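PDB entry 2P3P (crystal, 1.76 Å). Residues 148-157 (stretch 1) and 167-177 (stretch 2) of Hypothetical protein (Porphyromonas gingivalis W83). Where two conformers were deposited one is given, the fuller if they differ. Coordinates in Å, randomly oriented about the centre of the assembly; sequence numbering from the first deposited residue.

Stretch 1 148-157: ASLTPSYMQV
Stretch 2, residues 167-177: SIRQTVTETLA

The contact between residues 148-157 and 167-177 illustrates how a short antiparallel β-ladder can be extended beyond its regular strands by packing one loop against another, burying 659 Å² in all. Strands 155-157 and 167-170 run at 159° to each other, their axes approaching to 4.6 Å, with the register Met155-Gln170, Gln156-Arg169 and Val157-Ile168. All these backbones are extended (phi/psi -106/126 at Gln156, -122/134 at Arg169), and the register makes the central pair the hydrogen-bonded one: Gln156 N donates to Arg169 O at 2.8 Å and Arg169 N to Gln156 O at 2.9 Å, with CA atoms 5.3 Å apart. The flanking non-hydrogen-bonded pairs draw closer, and their CA atoms complete the pattern with CA-H...O contacts, Met155 CA to Arg169 O at 3.2 Å and Ile168 CA to Gln156 O at 3.4 Å. A third bond, nearly linear at 175°, carries the pairing past the strand: Thr171 N donates to Tyr154 O at 2.9 Å.

Alternation sorts the side chains. Met155, a selenomethionine (m, t, t), shares a buried face with Val157 (t), Ile168 (t, t) and Gln170. Branched aliphatic residues suit this extended backbone, and Val157 CG2 meets Ile168 CD1 at 3.5 Å while Met155 CB lies 3.8 Å from Ile168 CG1. Gln170 is polar but buried; with chi1 and chi2 both p, its end leads away from stretch 1 and serves its own stretch, OE1 accepting from Thr173 N at 3.1 Å and NE2 donating to Thr173 OG1 at 2.9 Å. The other face carries Gln156 (t, t) and Arg169 (p, t, p), whose aliphatic portions touch, Gln156 CB to Arg169 CG at 3.8 Å. A water donates to Gln156 O at 2.8 Å and accepts from Arg169 NE at 3.0 Å.

Beyond the ladder, Val172 (t; phi/psi -68/-45) takes over as the apolar anchor. Its CG2 lies 3.8 Å from Ser153 CA and its CG1 3.5 Å from Ser149 O, so a compact side chain fits against largely backbone surroundings. The loop that receives it has a cis peptide before Pro152 and is braced by Ser153 OG (m) donating to Leu150 O at 2.7 Å. Tyr154 (m, chi2 -72°) points toward stretch 2, its CB 3.1 Å from Thr171 OG1 and its CD2 4.1 Å from Thr175 CG2. Thr175 (p) turns its hydroxyl back, OG1 donating to Val172 O at 2.5 Å. At the far end, Ser149 CB packs on Leu176 CD2 at 3.7 Å.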

# COMPACT_ATOMS: atom_id res chain seq x y z
N ALA A 148 -13.32 0.74 22.51
CA ALA A 148 -13.26 2.11 21.98
C ALA A 148 -11.87 2.47 21.41
O ALA A 148 -11.76 3.42 20.60
CB ALA A 148 -13.71 3.10 23.02
N SER A 149 -10.83 1.71 21.78
CA SER A 149 -9.51 1.93 21.23
C SER A 149 -9.25 1.20 19.89
O SER A 149 -8.20 1.38 19.26
CB SER A 149 -8.44 1.60 22.26
OG SER A 149 -8.44 2.57 23.29
N LEU A 150 -10.21 0.38 19.46
CA LEU A 150 -10.07 -0.45 18.27
C LEU A 150 -10.31 0.36 17.00
O LEU A 150 -9.96 -0.08 15.92
CB LEU A 150 -11.06 -1.64 18.33
CG LEU A 150 -10.73 -2.79 19.29
CD1 LEU A 150 -11.84 -3.84 19.26
CD2 LEU A 150 -9.37 -3.44 18.98
N THR A 151 -10.89 1.56 17.15
CA THR A 151 -11.20 2.46 16.03
C THR A 151 -10.63 3.84 16.38
O THR A 151 -10.90 4.35 17.46
CB THR A 151 -12.73 2.53 15.83
OG1 THR A 151 -13.24 1.22 15.52
CG2 THR A 151 -13.10 3.50 14.73
N PRO A 152 -9.88 4.49 15.46
CA PRO A 152 -9.65 4.17 14.04
C PRO A 152 -8.85 2.90 13.85
O PRO A 152 -7.87 2.66 14.55
CB PRO A 152 -8.89 5.41 13.51
CG PRO A 152 -9.21 6.47 14.46
CD PRO A 152 -9.29 5.80 15.79
N SER A 153 -9.29 2.07 12.91
CA SER A 153 -8.69 0.78 12.74
C SER A 153 -7.57 0.86 11.71
O SER A 153 -7.67 0.33 10.60
CB SER A 153 -9.74 -0.25 12.35
OG SER A 153 -10.77 -0.31 13.32
N TYR A 154 -6.45 1.45 12.12
CA TYR A 154 -5.29 1.59 11.23
C TYR A 154 -4.83 0.24 10.75
O TYR A 154 -4.79 -0.74 11.51
CB TYR A 154 -4.15 2.34 11.93
CG TYR A 154 -4.53 3.66 12.54
CD1 TYR A 154 -4.81 4.75 11.73
CD2 TYR A 154 -4.60 3.84 13.92
CE1 TYR A 154 -5.15 5.98 12.26
CE2 TYR A 154 -4.97 5.09 14.46
CZ TYR A 154 -5.22 6.15 13.62
OH TYR A 154 -5.58 7.41 14.10
N MSE A 155 -4.52 0.17 9.46
CA MSE A 155 -3.99 -1.04 8.86
C MSE A 155 -2.94 -0.68 7.80
O MSE A 155 -3.10 0.26 7.01
CB MSE A 155 -5.10 -1.92 8.22
CG MSE A 155 -6.17 -2.39 9.21
SE MSE A 155 -7.73 -3.05 8.27
CE MSE A 155 -9.04 -3.07 9.79
N GLN A 156 -1.85 -1.43 7.82
CA GLN A 156 -0.76 -1.25 6.87
C GLN A 156 -0.77 -2.40 5.85
O GLN A 156 -0.75 -3.59 6.20
CB GLN A 156 0.59 -1.25 7.61
CG GLN A 156 1.78 -1.04 6.65
CD GLN A 156 3.08 -0.81 7.38
OE1 GLN A 156 3.19 -1.06 8.60
NE2 GLN A 156 4.09 -0.42 6.64
N VAL A 157 -0.80 -2.02 4.58
CA VAL A 157 -0.75 -2.96 3.50
C VAL A 157 0.64 -3.06 2.85
O VAL A 157 1.31 -2.06 2.65
CB VAL A 157 -1.73 -2.50 2.44
CG1 VAL A 157 -1.64 -3.37 1.19
CG2 VAL A 157 -3.19 -2.49 3.04
N SER A 167 -0.50 -8.50 1.73
CA SER A 167 -0.69 -8.80 3.12
C SER A 167 -1.09 -7.50 3.82
O SER A 167 -0.66 -6.41 3.44
CB SER A 167 0.62 -9.36 3.68
OG SER A 167 0.53 -9.79 5.00
N ILE A 168 -1.99 -7.60 4.79
CA ILE A 168 -2.45 -6.42 5.53
C ILE A 168 -2.41 -6.72 7.01
O ILE A 168 -2.91 -7.77 7.44
CB ILE A 168 -3.85 -5.94 5.03
CG1 ILE A 168 -4.28 -4.60 5.69
CG2 ILE A 168 -4.92 -7.10 5.14
CD1 ILE A 168 -5.60 -4.05 5.09
N ARG A 169 -1.84 -5.80 7.78
CA ARG A 169 -1.63 -5.96 9.20
C ARG A 169 -2.35 -4.81 9.89
O ARG A 169 -2.30 -3.67 9.41
CB ARG A 169 -0.14 -5.96 9.57
CG ARG A 169 0.60 -4.69 9.27
CD ARG A 169 2.11 -4.74 9.53
NE ARG A 169 2.78 -5.79 8.75
CZ ARG A 169 3.87 -6.45 9.17
NH1 ARG A 169 4.43 -6.18 10.33
NH2 ARG A 169 4.40 -7.38 8.40
N GLN A 170 -3.10 -5.13 10.95
CA GLN A 170 -3.62 -4.08 11.81
C GLN A 170 -2.48 -3.44 12.57
O GLN A 170 -1.54 -4.10 13.03
CB GLN A 170 -4.80 -4.55 12.71
CG GLN A 170 -4.51 -5.69 13.72
CD GLN A 170 -3.81 -5.21 14.97
OE1 GLN A 170 -3.81 -4.02 15.27
NE2 GLN A 170 -3.12 -6.10 15.65
N THR A 171 -2.53 -2.12 12.67
CA THR A 171 -1.52 -1.39 13.42
C THR A 171 -2.16 -0.70 14.62
O THR A 171 -1.58 0.25 15.14
CB THR A 171 -0.74 -0.41 12.54
OG1 THR A 171 -1.65 0.46 11.87
CG2 THR A 171 0.10 -1.11 11.46
N VAL A 172 -3.33 -1.18 15.06
CA VAL A 172 -3.98 -0.71 16.29
C VAL A 172 -3.18 -1.10 17.56
O VAL A 172 -3.03 -0.32 18.50
CB VAL A 172 -5.46 -1.26 16.38
CG1 VAL A 172 -6.10 -0.89 17.71
CG2 VAL A 172 -6.32 -0.76 15.22
N THR A 173 -2.72 -2.34 17.61
CA THR A 173 -2.05 -2.81 18.80
C THR A 173 -0.92 -1.89 19.25
O THR A 173 -0.82 -1.56 20.43
CB THR A 173 -1.52 -4.23 18.67
OG1 THR A 173 -2.60 -5.13 18.38
CG2 THR A 173 -0.81 -4.66 20.00
N GLU A 174 -0.11 -1.40 18.32
CA GLU A 174 0.97 -0.47 18.71
C GLU A 174 0.48 0.88 19.26
O GLU A 174 1.20 1.52 20.02
CB GLU A 174 1.96 -0.27 17.57
CG GLU A 174 1.39 0.37 16.34
CD GLU A 174 2.28 0.14 15.16
OE1 GLU A 174 2.19 -0.96 14.55
OE2 GLU A 174 3.12 1.04 14.86
N THR A 175 -0.76 1.25 18.96
CA THR A 175 -1.36 2.49 19.48
C THR A 175 -1.81 2.40 20.96
O THR A 175 -1.98 3.43 21.62
CB THR A 175 -2.53 2.98 18.59
OG1 THR A 175 -3.66 2.11 18.69
CG2 THR A 175 -2.09 3.11 17.11
N LEU A 176 -1.99 1.19 21.48
CA LEU A 176 -2.55 0.98 22.79
C LEU A 176 -1.55 1.32 23.89
O LEU A 176 -0.36 1.13 23.71
CB LEU A 176 -2.98 -0.48 22.97
CG LEU A 176 -3.95 -1.03 21.93
CD1 LEU A 176 -4.25 -2.53 22.24
CD2 LEU A 176 -5.21 -0.18 21.91
N ALA A 177 -2.04 1.84 25.02
CA ALA A 177 -1.21 2.05 26.19
C ALA A 177 -0.60 0.72 26.68
O ALA A 177 -1.14 -0.39 26.44
CB ALA A 177 -2.03 2.69 27.28
O HOH W 1 -5.52 3.07 20.62
O HOH W 2 1.57 -5.15 6.10